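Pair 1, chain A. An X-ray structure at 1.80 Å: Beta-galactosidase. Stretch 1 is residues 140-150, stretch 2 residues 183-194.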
# COMPACT_ATOMS: atom_id res chain seq x y z
N LYS A 140 4.17 -12.45 17.98
CA LYS A 140 4.58 -11.28 17.23
C LYS A 140 3.56 -10.14 17.34
O LYS A 140 3.89 -9.03 17.55
CB LYS A 140 4.84 -11.64 15.76
CG LYS A 140 5.85 -12.73 15.53
CD LYS A 140 7.08 -12.58 16.32
CE LYS A 140 8.13 -13.60 15.89
NZ LYS A 140 9.19 -13.73 16.82
N VAL A 141 2.30 -10.47 17.22
CA VAL A 141 1.24 -9.49 17.31
C VAL A 141 1.26 -8.82 18.70
O VAL A 141 1.03 -7.67 18.84
CB VAL A 141 -0.10 -10.16 17.10
CG1 VAL A 141 -1.23 -9.30 17.42
CG2 VAL A 141 -0.22 -10.72 15.72
N ASP A 142 1.49 -9.63 19.72
CA ASP A 142 1.44 -9.15 21.07
C ASP A 142 2.54 -8.16 21.32
O ASP A 142 2.37 -7.17 21.99
CB ASP A 142 1.50 -10.32 22.06
CG ASP A 142 0.12 -10.89 22.39
OD1 ASP A 142 -0.87 -10.22 22.21
OD2 ASP A 142 0.04 -12.03 22.83
N ALA A 143 3.70 -8.46 20.82
CA ALA A 143 4.83 -7.61 21.03
C ALA A 143 4.64 -6.29 20.34
O ALA A 143 4.94 -5.27 20.87
CB ALA A 143 6.04 -8.24 20.60
N TYR A 144 4.14 -6.36 19.13
CA TYR A 144 3.87 -5.16 18.37
C TYR A 144 2.78 -4.33 18.99
O TYR A 144 2.94 -3.19 19.16
CB TYR A 144 3.50 -5.53 16.94
CG TYR A 144 2.84 -4.46 16.16
CD1 TYR A 144 3.40 -3.23 16.05
CD2 TYR A 144 1.68 -4.69 15.50
CE1 TYR A 144 2.77 -2.23 15.34
CE2 TYR A 144 1.04 -3.71 14.82
CZ TYR A 144 1.59 -2.49 14.70
OH TYR A 144 0.96 -1.55 13.99
N PHE A 145 1.72 -4.97 19.37
CA PHE A 145 0.60 -4.31 19.98
C PHE A 145 1.02 -3.64 21.30
O PHE A 145 0.55 -2.62 21.64
CB PHE A 145 -0.57 -5.25 20.19
CG PHE A 145 -1.57 -5.28 19.04
CD1 PHE A 145 -1.27 -4.77 17.82
CD2 PHE A 145 -2.80 -5.82 19.20
CE1 PHE A 145 -2.21 -4.82 16.81
CE2 PHE A 145 -3.68 -5.87 18.18
CZ PHE A 145 -3.38 -5.37 17.02
N ASP A 146 1.92 -4.27 22.02
CA ASP A 146 2.34 -3.64 23.25
C ASP A 146 2.93 -2.29 22.96
O ASP A 146 2.69 -1.39 23.66
CB ASP A 146 3.41 -4.43 23.95
CG ASP A 146 2.89 -5.62 24.67
OD1 ASP A 146 1.70 -5.77 24.81
OD2 ASP A 146 3.70 -6.46 25.04
N VAL A 147 3.76 -2.18 21.95
CA VAL A 147 4.32 -0.90 21.61
C VAL A 147 3.32 0.06 21.04
O VAL A 147 3.23 1.18 21.39
CB VAL A 147 5.49 -1.07 20.65
CG1 VAL A 147 5.98 0.19 20.13
CG2 VAL A 147 6.62 -1.72 21.35
N LEU A 148 2.57 -0.44 20.10
CA LEU A 148 1.65 0.45 19.44
C LEU A 148 0.65 1.08 20.39
O LEU A 148 0.44 2.22 20.34
CB LEU A 148 0.88 -0.30 18.37
CG LEU A 148 -0.25 0.49 17.75
CD1 LEU A 148 0.29 1.57 16.92
CD2 LEU A 148 -1.22 -0.38 16.96
N PHE A 149 0.04 0.30 21.25
CA PHE A 149 -0.98 0.81 22.15
C PHE A 149 -0.47 1.81 23.21
O PHE A 149 -1.18 2.66 23.68
CB PHE A 149 -1.86 -0.29 22.68
CG PHE A 149 -2.87 -0.74 21.69
CD1 PHE A 149 -4.06 -0.11 21.57
CD2 PHE A 149 -2.57 -1.74 20.82
CE1 PHE A 149 -4.93 -0.53 20.67
CE2 PHE A 149 -3.47 -2.13 19.89
CZ PHE A 149 -4.63 -1.53 19.81
N GLU A 150 0.78 1.64 23.54
CA GLU A 150 1.46 2.53 24.43
C GLU A 150 1.51 3.91 23.82
O GLU A 150 1.42 4.85 24.50
CB GLU A 150 2.85 2.01 24.74
CG GLU A 150 3.49 2.71 25.87
CD GLU A 150 4.90 2.21 26.20
OE1 GLU A 150 5.10 1.02 26.40
OE2 GLU A 150 5.83 3.04 26.27
N GLN A 183 -11.30 -14.02 19.51
CA GLN A 183 -11.47 -13.80 20.92
C GLN A 183 -10.21 -13.38 21.59
O GLN A 183 -10.21 -12.53 22.41
CB GLN A 183 -12.15 -14.99 21.61
CG GLN A 183 -13.56 -15.17 21.13
CD GLN A 183 -14.35 -16.17 21.89
OE1 GLN A 183 -13.99 -16.54 22.95
NE2 GLN A 183 -15.42 -16.63 21.31
N TYR A 184 -9.12 -13.99 21.21
CA TYR A 184 -7.88 -13.60 21.77
C TYR A 184 -7.52 -12.16 21.39
O TYR A 184 -7.03 -11.39 22.16
CB TYR A 184 -6.81 -14.53 21.30
CG TYR A 184 -5.50 -14.25 21.92
CD1 TYR A 184 -5.14 -14.84 23.09
CD2 TYR A 184 -4.63 -13.37 21.34
CE1 TYR A 184 -3.95 -14.58 23.67
CE2 TYR A 184 -3.42 -13.12 21.91
CZ TYR A 184 -3.08 -13.72 23.09
OH TYR A 184 -1.88 -13.47 23.69
N LEU A 185 -7.76 -11.85 20.14
CA LEU A 185 -7.53 -10.50 19.64
C LEU A 185 -8.40 -9.45 20.33
O LEU A 185 -7.93 -8.45 20.74
CB LEU A 185 -7.80 -10.45 18.15
CG LEU A 185 -6.97 -9.52 17.33
CD1 LEU A 185 -5.53 -9.66 17.67
CD2 LEU A 185 -7.17 -9.78 15.86
N ARG A 186 -9.66 -9.78 20.51
CA ARG A 186 -10.57 -8.87 21.16
C ARG A 186 -10.13 -8.56 22.58
O ARG A 186 -10.11 -7.46 23.03
CB ARG A 186 -11.92 -9.54 21.21
CG ARG A 186 -12.99 -8.91 22.06
CD ARG A 186 -14.03 -9.90 22.46
NE ARG A 186 -13.55 -10.95 23.37
CZ ARG A 186 -14.20 -12.07 23.64
NH1 ARG A 186 -15.37 -12.30 23.12
NH2 ARG A 186 -13.69 -12.94 24.45
N ASP A 187 -9.78 -9.62 23.27
CA ASP A 187 -9.31 -9.51 24.62
C ASP A 187 -8.00 -8.78 24.73
O ASP A 187 -7.79 -8.01 25.63
CB ASP A 187 -9.21 -10.88 25.27
CG ASP A 187 -10.56 -11.53 25.47
OD1 ASP A 187 -11.59 -10.90 25.32
OD2 ASP A 187 -10.55 -12.72 25.76
N GLY A 188 -7.12 -9.05 23.78
CA GLY A 188 -5.86 -8.38 23.73
C GLY A 188 -5.97 -6.89 23.49
O GLY A 188 -5.28 -6.14 24.10
N ILE A 189 -6.82 -6.47 22.57
CA ILE A 189 -7.06 -5.05 22.37
C ILE A 189 -7.75 -4.43 23.58
O ILE A 189 -7.43 -3.34 24.00
CB ILE A 189 -7.84 -4.78 21.07
CG1 ILE A 189 -6.96 -5.08 19.89
CG2 ILE A 189 -8.28 -3.38 20.98
CD1 ILE A 189 -7.65 -5.17 18.63
N LYS A 190 -8.68 -5.17 24.15
CA LYS A 190 -9.46 -4.61 25.22
C LYS A 190 -8.58 -4.22 26.37
O LYS A 190 -8.68 -3.16 26.89
CB LYS A 190 -10.52 -5.59 25.66
CG LYS A 190 -11.54 -5.07 26.60
CD LYS A 190 -11.82 -3.61 26.41
CE LYS A 190 -11.55 -2.78 27.64
NZ LYS A 190 -12.54 -3.10 28.69
N LYS A 191 -7.66 -5.09 26.70
CA LYS A 191 -6.76 -4.88 27.81
C LYS A 191 -5.80 -3.75 27.67
O LYS A 191 -5.32 -3.23 28.64
CB LYS A 191 -6.06 -6.17 28.18
CG LYS A 191 -4.89 -6.51 27.40
CD LYS A 191 -4.30 -7.81 27.90
CE LYS A 191 -5.19 -8.97 27.53
NZ LYS A 191 -4.99 -10.16 28.39
N ARG A 192 -5.50 -3.41 26.44
CA ARG A 192 -4.61 -2.33 26.11
C ARG A 192 -5.30 -0.98 25.88
O ARG A 192 -4.66 0.00 25.72
CB ARG A 192 -3.81 -2.70 24.87
CG ARG A 192 -2.93 -3.92 25.03
CD ARG A 192 -2.17 -4.21 23.78
NE ARG A 192 -1.15 -5.22 23.91
CZ ARG A 192 -1.38 -6.51 23.82
NH1 ARG A 192 -2.58 -6.97 23.66
NH2 ARG A 192 -0.40 -7.37 23.92
N VAL A 193 -6.61 -0.97 25.87
CA VAL A 193 -7.36 0.28 25.78
C VAL A 193 -8.19 0.62 27.01
O VAL A 193 -7.90 0.14 28.06
CB VAL A 193 -8.11 0.43 24.45
CG1 VAL A 193 -7.17 0.19 23.31
CG2 VAL A 193 -9.29 -0.42 24.40
N GLY A 194 -9.21 1.46 26.82
CA GLY A 194 -10.15 1.81 27.86
C GLY A 194 -11.51 1.26 27.52
O GLY A 194 -11.64 0.17 27.09
O HOH W 1 -2.91 -10.00 24.03

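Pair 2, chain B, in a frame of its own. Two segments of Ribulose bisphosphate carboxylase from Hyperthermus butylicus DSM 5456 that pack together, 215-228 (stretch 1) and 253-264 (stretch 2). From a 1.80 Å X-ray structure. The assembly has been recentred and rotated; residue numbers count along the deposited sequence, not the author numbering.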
# COMPACT_ATOMS: atom_id res chain seq x y z
N ARG B 215 1.87 -24.85 8.09
CA ARG B 215 2.14 -24.53 6.70
C ARG B 215 0.88 -24.61 5.86
O ARG B 215 -0.05 -25.39 6.14
CB ARG B 215 3.19 -25.47 6.14
CG ARG B 215 4.33 -25.52 7.05
CD ARG B 215 5.27 -24.38 6.77
NE ARG B 215 6.50 -24.58 7.52
CZ ARG B 215 7.32 -25.62 7.36
NH1 ARG B 215 8.41 -25.72 8.12
NH2 ARG B 215 7.08 -26.55 6.45
N PHE B 216 0.92 -23.85 4.76
CA PHE B 216 -0.27 -23.65 3.95
C PHE B 216 -0.81 -24.98 3.45
O PHE B 216 -2.01 -25.28 3.62
CB PHE B 216 0.02 -22.73 2.77
CG PHE B 216 -1.21 -22.41 1.95
CD1 PHE B 216 -2.03 -21.36 2.29
CD2 PHE B 216 -1.57 -23.21 0.86
CE1 PHE B 216 -3.20 -21.05 1.56
CE2 PHE B 216 -2.73 -22.92 0.13
CZ PHE B 216 -3.53 -21.85 0.48
N GLU B 217 0.07 -25.82 2.88
CA GLU B 217 -0.41 -27.05 2.26
C GLU B 217 -0.99 -28.01 3.29
O GLU B 217 -2.05 -28.60 3.08
CB GLU B 217 0.70 -27.72 1.45
CG GLU B 217 0.33 -29.16 1.07
CD GLU B 217 0.76 -29.60 -0.32
OE1 GLU B 217 1.72 -29.02 -0.86
OE2 GLU B 217 0.15 -30.56 -0.85
N ALA B 218 -0.29 -28.19 4.41
CA ALA B 218 -0.77 -29.12 5.42
C ALA B 218 -2.07 -28.61 6.05
O ALA B 218 -2.95 -29.40 6.35
CB ALA B 218 0.31 -29.37 6.47
N ARG B 219 -2.20 -27.30 6.20
CA ARG B 219 -3.44 -26.70 6.71
C ARG B 219 -4.61 -26.87 5.73
O ARG B 219 -5.71 -27.32 6.12
CB ARG B 219 -3.20 -25.21 6.99
CG ARG B 219 -4.46 -24.44 7.30
CD ARG B 219 -4.08 -23.07 7.87
NE ARG B 219 -4.09 -22.00 6.88
CZ ARG B 219 -2.99 -21.37 6.47
NH1 ARG B 219 -1.81 -21.73 6.95
NH2 ARG B 219 -3.10 -20.40 5.58
N LEU B 220 -4.35 -26.61 4.45
CA LEU B 220 -5.37 -26.76 3.40
C LEU B 220 -5.88 -28.20 3.29
O LEU B 220 -7.08 -28.42 3.17
CB LEU B 220 -4.77 -26.31 2.07
CG LEU B 220 -5.60 -26.46 0.80
CD1 LEU B 220 -6.88 -25.65 1.00
CD2 LEU B 220 -4.81 -26.06 -0.49
N LYS B 221 -4.99 -29.18 3.31
CA LYS B 221 -5.44 -30.58 3.33
C LYS B 221 -6.40 -30.84 4.49
O LYS B 221 -7.44 -31.49 4.32
CB LYS B 221 -4.24 -31.51 3.44
CG LYS B 221 -3.21 -31.39 2.33
CD LYS B 221 -2.03 -32.36 2.54
CE LYS B 221 -2.44 -33.81 2.24
NZ LYS B 221 -3.26 -34.45 3.32
N GLU B 222 -6.03 -30.42 5.70
CA GLU B 222 -6.87 -30.69 6.86
C GLU B 222 -8.22 -29.99 6.79
O GLU B 222 -9.23 -30.53 7.27
CB GLU B 222 -6.15 -30.31 8.15
CG GLU B 222 -5.00 -31.20 8.53
CD GLU B 222 -5.45 -32.62 8.73
OE1 GLU B 222 -6.33 -32.85 9.60
OE2 GLU B 222 -4.94 -33.49 7.99
N VAL B 223 -8.27 -28.79 6.21
CA VAL B 223 -9.55 -28.10 6.09
C VAL B 223 -10.39 -28.68 4.96
O VAL B 223 -11.62 -28.80 5.09
CB VAL B 223 -9.34 -26.58 5.91
CG1 VAL B 223 -10.70 -25.85 5.69
CG2 VAL B 223 -8.61 -26.04 7.11
N MET B 224 -9.77 -29.12 3.86
CA MET B 224 -10.55 -29.62 2.73
C MET B 224 -11.15 -30.98 3.02
O MET B 224 -12.21 -31.31 2.47
CB MET B 224 -9.68 -29.70 1.47
CG MET B 224 -9.27 -28.34 0.94
SD MET B 224 -10.64 -27.14 0.83
CE MET B 224 -11.74 -28.01 -0.35
N LYS B 225 -10.49 -31.77 3.87
CA LYS B 225 -11.08 -33.00 4.41
C LYS B 225 -12.26 -32.67 5.33
O LYS B 225 -13.29 -33.36 5.30
CB LYS B 225 -10.00 -33.80 5.14
CG LYS B 225 -10.34 -35.21 5.59
CD LYS B 225 -9.22 -35.78 6.48
CE LYS B 225 -7.86 -35.09 6.20
NZ LYS B 225 -6.73 -35.87 6.82
N ALA B 226 -12.14 -31.60 6.13
CA ALA B 226 -13.25 -31.17 6.98
C ALA B 226 -14.44 -30.70 6.16
O ALA B 226 -15.59 -30.98 6.52
CB ALA B 226 -12.84 -30.06 7.95
N ILE B 227 -14.18 -30.00 5.06
CA ILE B 227 -15.26 -29.54 4.17
C ILE B 227 -15.99 -30.73 3.56
O ILE B 227 -17.23 -30.77 3.53
CB ILE B 227 -14.68 -28.61 3.09
CG1 ILE B 227 -14.54 -27.19 3.67
CG2 ILE B 227 -15.50 -28.55 1.83
CD1 ILE B 227 -13.93 -26.17 2.67
N ASP B 228 -15.23 -31.71 3.06
CA ASP B 228 -15.84 -32.88 2.42
C ASP B 228 -16.75 -33.65 3.38
O ASP B 228 -17.82 -34.15 2.98
CB ASP B 228 -14.72 -33.78 1.86
CG ASP B 228 -15.25 -35.07 1.22
OD1 ASP B 228 -15.75 -35.03 0.06
OD2 ASP B 228 -15.16 -36.13 1.88
N LYS B 253 1.88 -20.64 -6.24
CA LYS B 253 1.78 -22.06 -5.88
C LYS B 253 0.56 -22.33 -5.01
O LYS B 253 -0.07 -23.40 -5.10
CB LYS B 253 3.04 -22.50 -5.14
CG LYS B 253 4.29 -22.44 -6.02
CD LYS B 253 5.59 -22.06 -5.22
CE LYS B 253 6.40 -23.31 -4.91
NZ LYS B 253 7.76 -22.99 -4.35
N ARG B 254 0.26 -21.40 -4.09
CA ARG B 254 -0.83 -21.62 -3.16
C ARG B 254 -2.17 -21.51 -3.86
O ARG B 254 -3.11 -22.26 -3.52
CB ARG B 254 -0.74 -20.65 -1.96
CG ARG B 254 0.51 -20.93 -1.11
CD ARG B 254 0.89 -19.84 -0.06
NE ARG B 254 2.29 -20.07 0.33
CZ ARG B 254 2.95 -19.37 1.26
NH1 ARG B 254 2.36 -18.42 1.95
NH2 ARG B 254 4.24 -19.63 1.50
N ILE B 255 -2.28 -20.63 -4.86
CA ILE B 255 -3.53 -20.53 -5.60
C ILE B 255 -3.76 -21.81 -6.40
O ILE B 255 -4.90 -22.32 -6.49
CB ILE B 255 -3.52 -19.31 -6.53
CG1 ILE B 255 -3.60 -18.01 -5.68
CG2 ILE B 255 -4.70 -19.40 -7.50
CD1 ILE B 255 -3.44 -16.68 -6.48
N LYS B 256 -2.69 -22.39 -6.94
CA LYS B 256 -2.86 -23.66 -7.67
C LYS B 256 -3.20 -24.80 -6.71
O LYS B 256 -4.07 -25.63 -7.01
CB LYS B 256 -1.60 -23.99 -8.48
CG LYS B 256 -1.74 -25.27 -9.39
CD LYS B 256 -0.52 -25.36 -10.28
CE LYS B 256 -0.45 -26.78 -10.94
NZ LYS B 256 -1.71 -27.06 -11.65
N LEU B 257 -2.59 -24.83 -5.52
CA LEU B 257 -2.95 -25.88 -4.56
C LEU B 257 -4.42 -25.78 -4.15
O LEU B 257 -5.11 -26.80 -4.02
CB LEU B 257 -2.06 -25.82 -3.33
CG LEU B 257 -0.62 -26.33 -3.32
CD1 LEU B 257 -0.02 -25.83 -2.02
CD2 LEU B 257 -0.58 -27.89 -3.41
N VAL B 258 -4.90 -24.56 -3.90
CA VAL B 258 -6.33 -24.35 -3.61
C VAL B 258 -7.18 -24.91 -4.75
O VAL B 258 -8.17 -25.63 -4.53
CB VAL B 258 -6.60 -22.85 -3.39
CG1 VAL B 258 -8.17 -22.63 -3.46
CG2 VAL B 258 -6.04 -22.44 -2.07
N ALA B 259 -6.85 -24.53 -5.98
CA ALA B 259 -7.59 -25.01 -7.14
C ALA B 259 -7.52 -26.55 -7.26
O ALA B 259 -8.54 -27.21 -7.47
CB ALA B 259 -7.03 -24.35 -8.41
N ASP B 260 -6.31 -27.12 -7.12
CA ASP B 260 -6.17 -28.58 -7.26
C ASP B 260 -6.95 -29.36 -6.21
O ASP B 260 -7.31 -30.52 -6.46
CB ASP B 260 -4.70 -28.98 -7.18
CG ASP B 260 -3.93 -28.50 -8.39
OD1 ASP B 260 -4.63 -28.17 -9.38
OD2 ASP B 260 -2.68 -28.47 -8.37
N TYR B 261 -7.19 -28.76 -5.03
CA TYR B 261 -8.00 -29.43 -4.01
C TYR B 261 -9.48 -29.18 -4.17
O TYR B 261 -10.26 -29.60 -3.31
CB TYR B 261 -7.57 -29.02 -2.59
CG TYR B 261 -6.36 -29.76 -2.06
CD1 TYR B 261 -6.46 -31.03 -1.53
CD2 TYR B 261 -5.12 -29.20 -2.11
CE1 TYR B 261 -5.35 -31.69 -1.05
CE2 TYR B 261 -4.02 -29.84 -1.64
CZ TYR B 261 -4.14 -31.08 -1.11
OH TYR B 261 -3.01 -31.71 -0.66
N GLY B 262 -9.92 -28.61 -5.29
CA GLY B 262 -11.34 -28.46 -5.49
C GLY B 262 -11.99 -27.36 -4.66
O GLY B 262 -13.21 -27.31 -4.61
N ASN B 263 -11.20 -26.48 -4.00
CA ASN B 263 -11.77 -25.32 -3.31
C ASN B 263 -11.94 -24.18 -4.31
O ASN B 263 -11.18 -24.08 -5.29
CB ASN B 263 -10.87 -24.88 -2.15
CG ASN B 263 -11.52 -23.83 -1.25
OD1 ASN B 263 -12.55 -24.09 -0.64
ND2 ASN B 263 -10.91 -22.62 -1.16
N LYS B 264 -12.94 -23.32 -4.07
CA LYS B 264 -13.36 -22.35 -5.06
C LYS B 264 -13.01 -20.92 -4.66
O LYS B 264 -13.34 -19.98 -5.41
CB LYS B 264 -14.84 -22.43 -5.33
CG LYS B 264 -15.24 -23.83 -5.94
CD LYS B 264 -14.59 -23.93 -7.31
CE LYS B 264 -15.52 -23.35 -8.40
NZ LYS B 264 -14.92 -23.40 -9.77

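What backbone arrangement do the two contacts share? In each, two helical segments of one chain run side by side in roughly the same direction, at 32° in pair 1 and 19° in pair 2, with axes 10.6 and 10.7 Å apart at closest approach. Fourteen central residues superpose with an RMSD of 0.5 Å. The facing positions correspond: Phe145(A) opposite Ile189(A) becomes Leu220(B) opposite Val258(B), and Phe149(A) opposite Arg192(A) becomes Met224(B) opposite Tyr261(B).

How does each pair fill the position of Arg192(A) and Tyr261(B), which has the largest covered area in both contacts? Arg192(A) enters a hole formed by Asp142(A), Phe145(A), Asp146(A) and Phe149(A), and it answers the nearby carboxylates with charge. Arg192(A) NE and Arg192(A) NH2 donate to Asp146(A) OD1 at 3.0 and 2.8 Å. A weak bond of 3.4 Å joins Arg192(A) NH2 to Asp142(A) OD1; both pairings are salt bridges. A water bridges Asp142(A) OD1 and Arg192(A) NH1. In pair 2 the aromatic Tyr261(B) takes this place and relies mainly on packing: its CD2 lies 3.5 Å from Leu220(B) CD2, and its CB is 4.0 Å from Met224(B) CG. Where Asp146(A) receives the arginine, Lys221(B) instead brings its aliphatic CG to 3.0 Å from Tyr261(B) OH.

What becomes of the acidic position, Asp142(A) and Glu217(B)? Both carboxylates accept a hydrogen bond from a tyrosine hydroxyl, but from different places on the partner segment. Tyr184(A) OH reaches Asp142(A) OD2 at a short 2.5 Å, whereas Tyr261(B) OH makes a weak 3.4 Å bond to Glu217(B) OE2. Tyr184(A) matches Lys253(B), which makes no contact across pair 2, so the tyrosine role has moved two helical turns along the segment.

How is the apolar layer between the segments built? Pair 1 places its bulk at Phe145(A) and Phe149(A). Phe145(A) CE2 packs 3.8 Å from Ile189(A) CG1, and Phe149(A) CE1 lies 3.5 Å from Val193(A) CG1. Pair 2 has Leu220(B) and Met224(B) at those positions and carries its phenylalanine earlier, where pair 1 has Val141(A). The edge of the Phe216(B) ring meets Val258(B), with CZ 3.6 Å from CG2, while Arg254(B) CB sits over its face, 3.9 Å from the centroid, in a CH-pi contact. Gly188(A) offers no side chain, but its counterpart Leu257(B) adds one that packs by its CB 4.0 Å from Leu220(B) CD2.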